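Local coordinates for thiamin pyrophosphokinase (Saccharomyces cerevisiae, PDB 1IG0), which makes the cofactor thiamine diphosphate in yeast by transferring a pyrophosphate group from ATP to thiamine, releasing AMP, at residues B[35-40]-B[215-220]; B[62-67]-B[135-140]. All coordinates share one frame; numbering follows the deposited sequence.

Contact 1: B[35-40]-B[215-220]; sequences EDENST and YFKLCY
Glu37 and Lys217 reach toward each other from opposite directions and meet at their charged ends, the last lysine methylene coming close beside the carboxylate, in a salt bridge that carries the whole contact. The ammonium sits unevenly on the carboxylate. Glu37 OE1 receives Lys217 NZ at 2.7 Å on its syn lone pair, the one on the side of the other oxygen, while the hydrogen bond from Lys217 NZ to Glu37 OE2, at 3.1 Å, is weak. The lysine does not arrive end-on: the angle from CE through NZ of Lys217 to OE1 of Glu37 is about 83°, which lays the last methylene against the carboxylate, with Lys217 CE 3.7 Å from Glu37 CD. A bend at chi3 (-53°) turns the lysine chain this way, whereas the glutamate runs extended beyond CG.

The two residues belong to different strands of the parallel part of a large mixed sheet in an alpha-beta-alpha fold. Glu37 comes just before strand 38-43 and Lys217 lies near the start of strand 216-221; strand 184-189 runs between them, parallel to both, so the bridge spans an intervening strand. Glu37 packs on Pro183 and Ser185 along the way. On the lysine strand the next residue, Leu218, points to the other side of the sheet and meets Leu206 and Leu209 of helix 196-212.

Glu37 OE2 also accepts the backbone N-H of Asn34, which probably helps to set the turn of the carboxylate.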
ATOM      1  N   GLU B  35      15.306  26.788  -0.670  1.00 39.07           N
ATOM      2  CA  GLU B  35      15.468  27.910   0.245  1.00 40.56           C
ATOM      3  C   GLU B  35      14.301  28.887   0.376  1.00 39.97           C
ATOM      4  O   GLU B  35      14.060  29.415   1.461  1.00 39.88           O
ATOM      5  CB  GLU B  35      16.736  28.702  -0.106  1.00 42.60           C
ATOM      6  CG  GLU B  35      17.233  28.564  -1.543  1.00 45.94           C
ATOM      7  CD  GLU B  35      18.185  27.393  -1.725  1.00 47.40           C
ATOM      8  OE1 GLU B  35      17.715  26.238  -1.784  1.00 48.62           O
ATOM      9  OE2 GLU B  35      19.411  27.630  -1.798  1.00 48.41           O
ATOM     10  N   ASP B  36      13.572  29.122  -0.711  1.00 39.51           N
ATOM     11  CA  ASP B  36      12.467  30.081  -0.701  1.00 39.08           C
ATOM     12  C   ASP B  36      11.112  29.541  -0.239  1.00 36.98           C
ATOM     13  O   ASP B  36      10.181  30.315  -0.021  1.00 37.95           O
ATOM     14  CB  ASP B  36      12.300  30.689  -2.097  1.00 41.32           C
ATOM     15  CG  ASP B  36      11.528  32.001  -2.083  1.00 44.06           C
ATOM     16  OD1 ASP B  36      10.750  32.238  -1.134  1.00 44.76           O
ATOM     17  OD2 ASP B  36      11.691  32.796  -3.034  1.00 45.87           O
ATOM     18  N   GLU B  37      10.987  28.229  -0.076  1.00 33.52           N
ATOM     19  CA  GLU B  37       9.702  27.667   0.332  1.00 30.47           C
ATOM     20  C   GLU B  37       9.658  27.206   1.783  1.00 27.80           C
ATOM     21  O   GLU B  37      10.693  26.992   2.413  1.00 25.54           O
ATOM     22  CB  GLU B  37       9.346  26.498  -0.586  1.00 31.67           C
ATOM     23  CG  GLU B  37      10.163  25.238  -0.347  1.00 33.30           C
ATOM     24  CD  GLU B  37      10.068  24.256  -1.498  1.00 34.67           C
ATOM     25  OE1 GLU B  37       9.084  24.333  -2.262  1.00 34.86           O
ATOM     26  OE2 GLU B  37      10.970  23.404  -1.635  1.00 34.92           O
ATOM     27  N   ASN B  38       8.447  27.066   2.315  1.00 24.75           N
ATOM     28  CA  ASN B  38       8.276  26.591   3.681  1.00 22.98           C
ATOM     29  C   ASN B  38       8.447  25.080   3.637  1.00 22.06           C
ATOM     30  O   ASN B  38       8.348  24.475   2.570  1.00 20.60           O
ATOM     31  CB  ASN B  38       6.887  26.943   4.223  1.00 21.93           C
ATOM     32  CG  ASN B  38       6.782  28.391   4.658  1.00 22.21           C
ATOM     33  OD1 ASN B  38       7.660  28.903   5.355  1.00 22.14           O
ATOM     34  ND2 ASN B  38       5.700  29.056   4.269  1.00 19.35           N
ATOM     35  N   SER B  39       8.704  24.470   4.787  1.00 20.91           N
ATOM     36  CA  SER B  39       8.897  23.029   4.834  1.00 20.82           C
ATOM     37  C   SER B  39       8.407  22.418   6.135  1.00 20.50           C
ATOM     38  O   SER B  39       8.381  23.074   7.177  1.00 20.59           O
ATOM     39  CB  SER B  39      10.375  22.695   4.634  1.00 20.33           C
ATOM     40  OG  SER B  39      11.173  23.314   5.625  1.00 21.03           O
ATOM     41  N   THR B  40       8.023  21.150   6.063  1.00 19.58           N
ATOM     42  CA  THR B  40       7.528  20.443   7.230  1.00 18.97           C
ATOM     43  C   THR B  40       7.831  18.957   7.152  1.00 19.19           C
ATOM     44  O   THR B  40       7.754  18.347   6.084  1.00 19.33           O
ATOM     45  CB  THR B  40       5.993  20.599   7.381  1.00 19.69           C
ATOM     46  OG1 THR B  40       5.659  21.984   7.521  1.00 20.97           O
ATOM     47  CG2 THR B  40       5.491  19.834   8.604  1.00 20.17           C
ATOM     48  N   TYR B 215      -0.655  24.326  -2.913  1.00 21.71           N
ATOM     49  CA  TYR B 215       0.610  24.888  -2.448  1.00 20.90           C
ATOM     50  C   TYR B 215       1.448  23.835  -1.727  1.00 20.45           C
ATOM     51  O   TYR B 215       2.654  24.008  -1.542  1.00 18.86           O
ATOM     52  CB  TYR B 215       0.364  26.104  -1.547  1.00 21.38           C
ATOM     53  CG  TYR B 215      -0.685  25.902  -0.483  1.00 20.84           C
ATOM     54  CD1 TYR B 215      -0.365  25.310   0.739  1.00 19.81           C
ATOM     55  CD2 TYR B 215      -2.006  26.293  -0.701  1.00 20.00           C
ATOM     56  CE1 TYR B 215      -1.335  25.115   1.717  1.00 19.07           C
ATOM     57  CE2 TYR B 215      -2.985  26.098   0.270  1.00 19.95           C
ATOM     58  CZ  TYR B 215      -2.643  25.509   1.476  1.00 19.32           C
ATOM     59  OH  TYR B 215      -3.609  25.302   2.433  1.00 18.13           O
ATOM     60  N   PHE B 216       0.804  22.740  -1.328  1.00 19.19           N
ATOM     61  CA  PHE B 216       1.498  21.644  -0.660  1.00 20.09           C
ATOM     62  C   PHE B 216       2.221  20.792  -1.694  1.00 20.39           C
ATOM     63  O   PHE B 216       1.738  20.611  -2.813  1.00 20.18           O
ATOM     64  CB  PHE B 216       0.516  20.725   0.077  1.00 20.05           C
ATOM     65  CG  PHE B 216       0.167  21.172   1.469  1.00 19.95           C
ATOM     66  CD1 PHE B 216      -1.095  21.683   1.753  1.00 19.31           C
ATOM     67  CD2 PHE B 216       1.085  21.033   2.507  1.00 19.15           C
ATOM     68  CE1 PHE B 216      -1.442  22.048   3.056  1.00 20.19           C
ATOM     69  CE2 PHE B 216       0.751  21.393   3.813  1.00 19.54           C
ATOM     70  CZ  PHE B 216      -0.516  21.901   4.088  1.00 19.36           C
ATOM     71  N   LYS B 217       3.380  20.273  -1.309  1.00 21.04           N
ATOM     72  CA  LYS B 217       4.168  19.395  -2.165  1.00 22.08           C
ATOM     73  C   LYS B 217       4.496  18.212  -1.265  1.00 21.43           C
ATOM     74  O   LYS B 217       5.523  18.192  -0.585  1.00 20.74           O
ATOM     75  CB  LYS B 217       5.454  20.078  -2.625  1.00 24.28           C
ATOM     76  CG  LYS B 217       5.249  21.417  -3.317  1.00 28.95           C
ATOM     77  CD  LYS B 217       6.545  21.885  -3.962  1.00 31.74           C
ATOM     78  CE  LYS B 217       7.690  21.883  -2.960  1.00 33.00           C
ATOM     79  NZ  LYS B 217       9.013  22.028  -3.627  1.00 36.55           N
ATOM     80  N   LEU B 218       3.599  17.235  -1.264  1.00 20.13           N
ATOM     81  CA  LEU B 218       3.735  16.054  -0.425  1.00 19.52           C
ATOM     82  C   LEU B 218       4.504  14.886  -1.027  1.00 19.32           C
ATOM     83  O   LEU B 218       4.343  14.545  -2.199  1.00 19.04           O
ATOM     84  CB  LEU B 218       2.345  15.573   0.002  1.00 19.02           C
ATOM     85  CG  LEU B 218       2.231  14.225   0.722  1.00 18.35           C
ATOM     86  CD1 LEU B 218       2.970  14.265   2.052  1.00 17.75           C
ATOM     87  CD2 LEU B 218       0.762  13.896   0.940  1.00 17.01           C
ATOM     88  N   CYS B 219       5.338  14.270  -0.198  1.00 18.56           N
ATOM     89  CA  CYS B 219       6.118  13.112  -0.610  1.00 18.51           C
ATOM     90  C   CYS B 219       6.304  12.189   0.583  1.00 18.09           C
ATOM     91  O   CYS B 219       6.623  12.642   1.681  1.00 17.66           O
ATOM     92  CB  CYS B 219       7.492  13.533  -1.138  1.00 18.68           C
ATOM     93  SG  CYS B 219       8.524  12.146  -1.702  1.00 20.44           S
ATOM     94  N   TYR B 220       6.096  10.897   0.366  1.00 18.32           N
ATOM     95  CA  TYR B 220       6.263   9.926   1.434  1.00 19.22           C
ATOM     96  C   TYR B 220       7.621   9.271   1.322  1.00 20.42           C
ATOM     97  O   TYR B 220       8.081   8.961   0.223  1.00 20.74           O
ATOM     98  CB  TYR B 220       5.194   8.831   1.368  1.00 19.55           C
ATOM     99  CG  TYR B 220       3.792   9.316   1.627  1.00 18.74           C
ATOM    100  CD1 TYR B 220       2.956   9.689   0.576  1.00 18.50           C
ATOM    101  CD2 TYR B 220       3.309   9.433   2.928  1.00 18.70           C
ATOM    102  CE1 TYR B 220       1.672  10.172   0.818  1.00 18.05           C
ATOM    103  CE2 TYR B 220       2.030   9.913   3.180  1.00 18.45           C
ATOM    104  CZ  TYR B 220       1.217  10.282   2.122  1.00 17.85           C
ATOM    105  OH  TYR B 220      -0.048  10.760   2.369  1.00 18.18           O
TER

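Contact 2: B[62-67]-B[135-140]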
ATOM      1  N   HIS B  62      14.211  20.436   7.406  1.00 23.25           N
ATOM      2  CA  HIS B  62      12.833  20.904   7.446  1.00 21.94           C
ATOM      3  C   HIS B  62      12.596  21.833   8.626  1.00 21.56           C
ATOM      4  O   HIS B  62      13.178  21.659   9.695  1.00 21.21           O
ATOM      5  CB  HIS B  62      11.869  19.718   7.489  1.00 20.94           C
ATOM      6  CG  HIS B  62      11.894  18.887   6.243  1.00 21.12           C
ATOM      7  ND1 HIS B  62      12.950  18.064   5.921  1.00 19.49           N
ATOM      8  CD2 HIS B  62      11.018  18.795   5.214  1.00 20.20           C
ATOM      9  CE1 HIS B  62      12.726  17.501   4.746  1.00 19.24           C
ATOM     10  NE2 HIS B  62      11.560  17.929   4.297  1.00 19.59           N
ATOM     11  N   ASP B  63      11.742  22.828   8.417  1.00 21.47           N
ATOM     12  CA  ASP B  63      11.438  23.811   9.447  1.00 21.79           C
ATOM     13  C   ASP B  63      10.492  23.298  10.528  1.00 21.61           C
ATOM     14  O   ASP B  63      10.895  23.105  11.677  1.00 22.99           O
ATOM     15  CB  ASP B  63      10.860  25.071   8.795  1.00 22.43           C
ATOM     16  CG  ASP B  63      10.418  26.108   9.808  1.00 24.49           C
ATOM     17  OD1 ASP B  63      11.028  26.183  10.895  1.00 24.62           O
ATOM     18  OD2 ASP B  63       9.469  26.862   9.511  1.00 25.06           O
ATOM     19  N   LEU B  64       9.235  23.078  10.160  1.00 20.43           N
ATOM     20  CA  LEU B  64       8.235  22.601  11.108  1.00 18.90           C
ATOM     21  C   LEU B  64       8.202  21.078  11.213  1.00 19.73           C
ATOM     22  O   LEU B  64       8.400  20.371  10.227  1.00 19.02           O
ATOM     23  CB  LEU B  64       6.847  23.105  10.697  1.00 18.85           C
ATOM     24  CG  LEU B  64       5.688  22.822  11.660  1.00 18.63           C
ATOM     25  CD1 LEU B  64       5.830  23.693  12.897  1.00 19.45           C
ATOM     26  CD2 LEU B  64       4.366  23.112  10.974  1.00 18.56           C
ATOM     27  N   LYS B  65       7.960  20.581  12.424  1.00 19.46           N
ATOM     28  CA  LYS B  65       7.855  19.145  12.664  1.00 19.84           C
ATOM     29  C   LYS B  65       6.538  18.887  13.376  1.00 19.24           C
ATOM     30  O   LYS B  65       6.274  19.451  14.440  1.00 18.07           O
ATOM     31  CB  LYS B  65       9.010  18.629  13.527  1.00 19.13           C
ATOM     32  CG  LYS B  65      10.371  18.654  12.853  1.00 21.49           C
ATOM     33  CD  LYS B  65      11.006  20.030  12.930  1.00 22.20           C
ATOM     34  CE  LYS B  65      12.378  20.035  12.279  1.00 23.52           C
ATOM     35  NZ  LYS B  65      13.063  21.338  12.484  1.00 24.75           N
ATOM     36  N   VAL B  66       5.712  18.032  12.786  1.00 17.93           N
ATOM     37  CA  VAL B  66       4.411  17.721  13.360  1.00 18.80           C
ATOM     38  C   VAL B  66       4.230  16.229  13.604  1.00 19.57           C
ATOM     39  O   VAL B  66       4.595  15.403  12.767  1.00 19.89           O
ATOM     40  CB  VAL B  66       3.271  18.213  12.433  1.00 18.02           C
ATOM     41  CG1 VAL B  66       1.917  17.805  12.996  1.00 18.81           C
ATOM     42  CG2 VAL B  66       3.344  19.727  12.277  1.00 17.76           C
ATOM     43  N   CYS B  67       3.670  15.898  14.763  1.00 20.59           N
ATOM     44  CA  CYS B  67       3.404  14.515  15.132  1.00 21.48           C
ATOM     45  C   CYS B  67       1.901  14.282  15.134  1.00 22.16           C
ATOM     46  O   CYS B  67       1.150  15.033  15.760  1.00 22.28           O
ATOM     47  CB  CYS B  67       3.962  14.205  16.523  1.00 22.31           C
ATOM     48  SG  CYS B  67       5.735  13.895  16.578  1.00 22.43           S
ATOM     49  N   SER B 135      -1.054  24.171   7.371  1.00 17.89           N
ATOM     50  CA  SER B 135      -1.389  25.319   6.538  1.00 17.93           C
ATOM     51  C   SER B 135      -1.683  26.540   7.410  1.00 18.24           C
ATOM     52  O   SER B 135      -1.239  27.649   7.110  1.00 18.13           O
ATOM     53  CB  SER B 135      -2.599  25.012   5.655  1.00 17.83           C
ATOM     54  OG  SER B 135      -2.802  26.051   4.712  1.00 18.51           O
ATOM     55  N   LEU B 136      -2.436  26.337   8.487  1.00 17.31           N
ATOM     56  CA  LEU B 136      -2.759  27.431   9.397  1.00 18.16           C
ATOM     57  C   LEU B 136      -1.476  28.016   9.983  1.00 17.74           C
ATOM     58  O   LEU B 136      -1.312  29.234  10.061  1.00 16.87           O
ATOM     59  CB  LEU B 136      -3.664  26.930  10.527  1.00 18.90           C
ATOM     60  CG  LEU B 136      -5.142  26.715  10.189  1.00 19.58           C
ATOM     61  CD1 LEU B 136      -5.843  26.028  11.356  1.00 19.28           C
ATOM     62  CD2 LEU B 136      -5.794  28.063   9.878  1.00 19.71           C
ATOM     63  N   HIS B 137      -0.569  27.138  10.393  1.00 17.81           N
ATOM     64  CA  HIS B 137       0.699  27.567  10.973  1.00 18.64           C
ATOM     65  C   HIS B 137       1.452  28.531  10.060  1.00 19.05           C
ATOM     66  O   HIS B 137       1.933  29.575  10.502  1.00 19.58           O
ATOM     67  CB  HIS B 137       1.596  26.357  11.249  1.00 18.29           C
ATOM     68  CG  HIS B 137       2.979  26.724  11.691  1.00 19.58           C
ATOM     69  ND1 HIS B 137       3.288  27.026  12.999  1.00 20.44           N
ATOM     70  CD2 HIS B 137       4.124  26.886  10.986  1.00 19.94           C
ATOM     71  CE1 HIS B 137       4.564  27.361  13.081  1.00 21.42           C
ATOM     72  NE2 HIS B 137       5.092  27.285  11.873  1.00 21.98           N
ATOM     73  N   PHE B 138       1.554  28.174   8.785  1.00 18.48           N
ATOM     74  CA  PHE B 138       2.275  28.996   7.822  1.00 18.84           C
ATOM     75  C   PHE B 138       1.477  30.103   7.144  1.00 18.74           C
ATOM     76  O   PHE B 138       2.041  31.133   6.778  1.00 18.71           O
ATOM     77  CB  PHE B 138       2.884  28.113   6.727  1.00 18.52           C
ATOM     78  CG  PHE B 138       4.070  27.312   7.175  1.00 19.54           C
ATOM     79  CD1 PHE B 138       4.031  25.922   7.167  1.00 19.72           C
ATOM     80  CD2 PHE B 138       5.232  27.948   7.601  1.00 18.94           C
ATOM     81  CE1 PHE B 138       5.134  25.175   7.576  1.00 21.60           C
ATOM     82  CE2 PHE B 138       6.340  27.213   8.012  1.00 21.04           C
ATOM     83  CZ  PHE B 138       6.292  25.823   7.999  1.00 20.96           C
ATOM     84  N   ASN B 139       0.172  29.908   6.983  1.00 18.91           N
ATOM     85  CA  ASN B 139      -0.626  30.897   6.269  1.00 18.83           C
ATOM     86  C   ASN B 139      -1.642  31.734   7.039  1.00 18.64           C
ATOM     87  O   ASN B 139      -2.301  32.592   6.451  1.00 17.75           O
ATOM     88  CB  ASN B 139      -1.312  30.210   5.086  1.00 19.23           C
ATOM     89  CG  ASN B 139      -0.336  29.403   4.242  1.00 20.73           C
ATOM     90  OD1 ASN B 139       0.710  29.907   3.838  1.00 20.09           O
ATOM     91  ND2 ASN B 139      -0.678  28.146   3.970  1.00 19.43           N
ATOM     92  N   SER B 140      -1.778  31.498   8.339  1.00 19.04           N
ATOM     93  CA  SER B 140      -2.720  32.273   9.137  1.00 19.13           C
ATOM     94  C   SER B 140      -2.034  32.960  10.314  1.00 19.74           C
ATOM     95  O   SER B 140      -1.855  32.358  11.373  1.00 19.29           O
ATOM     96  CB  SER B 140      -3.847  31.381   9.660  1.00 20.22           C
ATOM     97  OG  SER B 140      -4.690  32.108  10.540  1.00 20.77           O
TER
HETATM   98  O   HOH W   1       7.928  27.902  11.448  1.00 30.00           O
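Asp63 OD2 accepts a hydrogen bond of 2.7 Å from water 1, and the same water lies 2.9 Å from His137 NE2, joining a carboxylate and an imidazole that do not touch directly. The water sits in the plane of the imidazole, at its edge. Asp63 OD2 also stands at the rim of Phe138, in the plane of that ring and 3.5 Å from Phe138 CE2, where the slightly positive C-H edge of the ring probably suits a carboxylate oxygen. The two flat groups are turned 54° from each other.

Leu64 fills the apolar part of the contact. Its CG stands anti to the backbone N (chi1 -174°), which carries both methyls over one face of His137: Leu64 CD1 lies 3.9 Å from the ring centroid in a CH-pi contact only 14° off the normal, and Leu64 CD2 comes 3.8 Å from His137 CD2. Leu64 CB meets Phe138 CZ at 3.9 Å.

The imidazole is tied at both nitrogens, since His137 ND1 hydrogen-bonds the hydroxyl of Tyr93, and these bonds probably limit rotation of the ring and keep one face turned to the Leu64 methyls. With His137 replaced by an alanine, the water bridge to Asp63 would probably be broken, the Tyr93 hydroxyl would lose its bond to ND1, and a gap would open beside the Leu64 methyls. Phe138 reaches on to Asn38 and Thr40 of the adjoining strand, so the C-terminal end of helix 126-139, whose start directly follows the thiamine-pocket residues Gln122 to Thr125, lies across strands 38-43 and 64-68, as in an alpha/beta fold where helices cover a parallel sheet.

Contact 1 is a surface pairing of charges between the loop entering one strand and the start of another, whereas contact 2 is partly buried and joins a strand to a helix through apolar and aromatic groups, with a water bridge toward its exposed rim. Both reach the same sheet, in which strands 38-43 and 64-68 are neighbours, and their centres lie 10 Å apart. Segments 35-40 and 62-67 are tied by a probable hydrogen bond from Asp63 N to Ser39 OG, and segments 215-220 and 135-140 by another between the hydroxyls of Tyr215 and Ser135. Along the chain, contact 2 is nested within the loop that contact 1 closes.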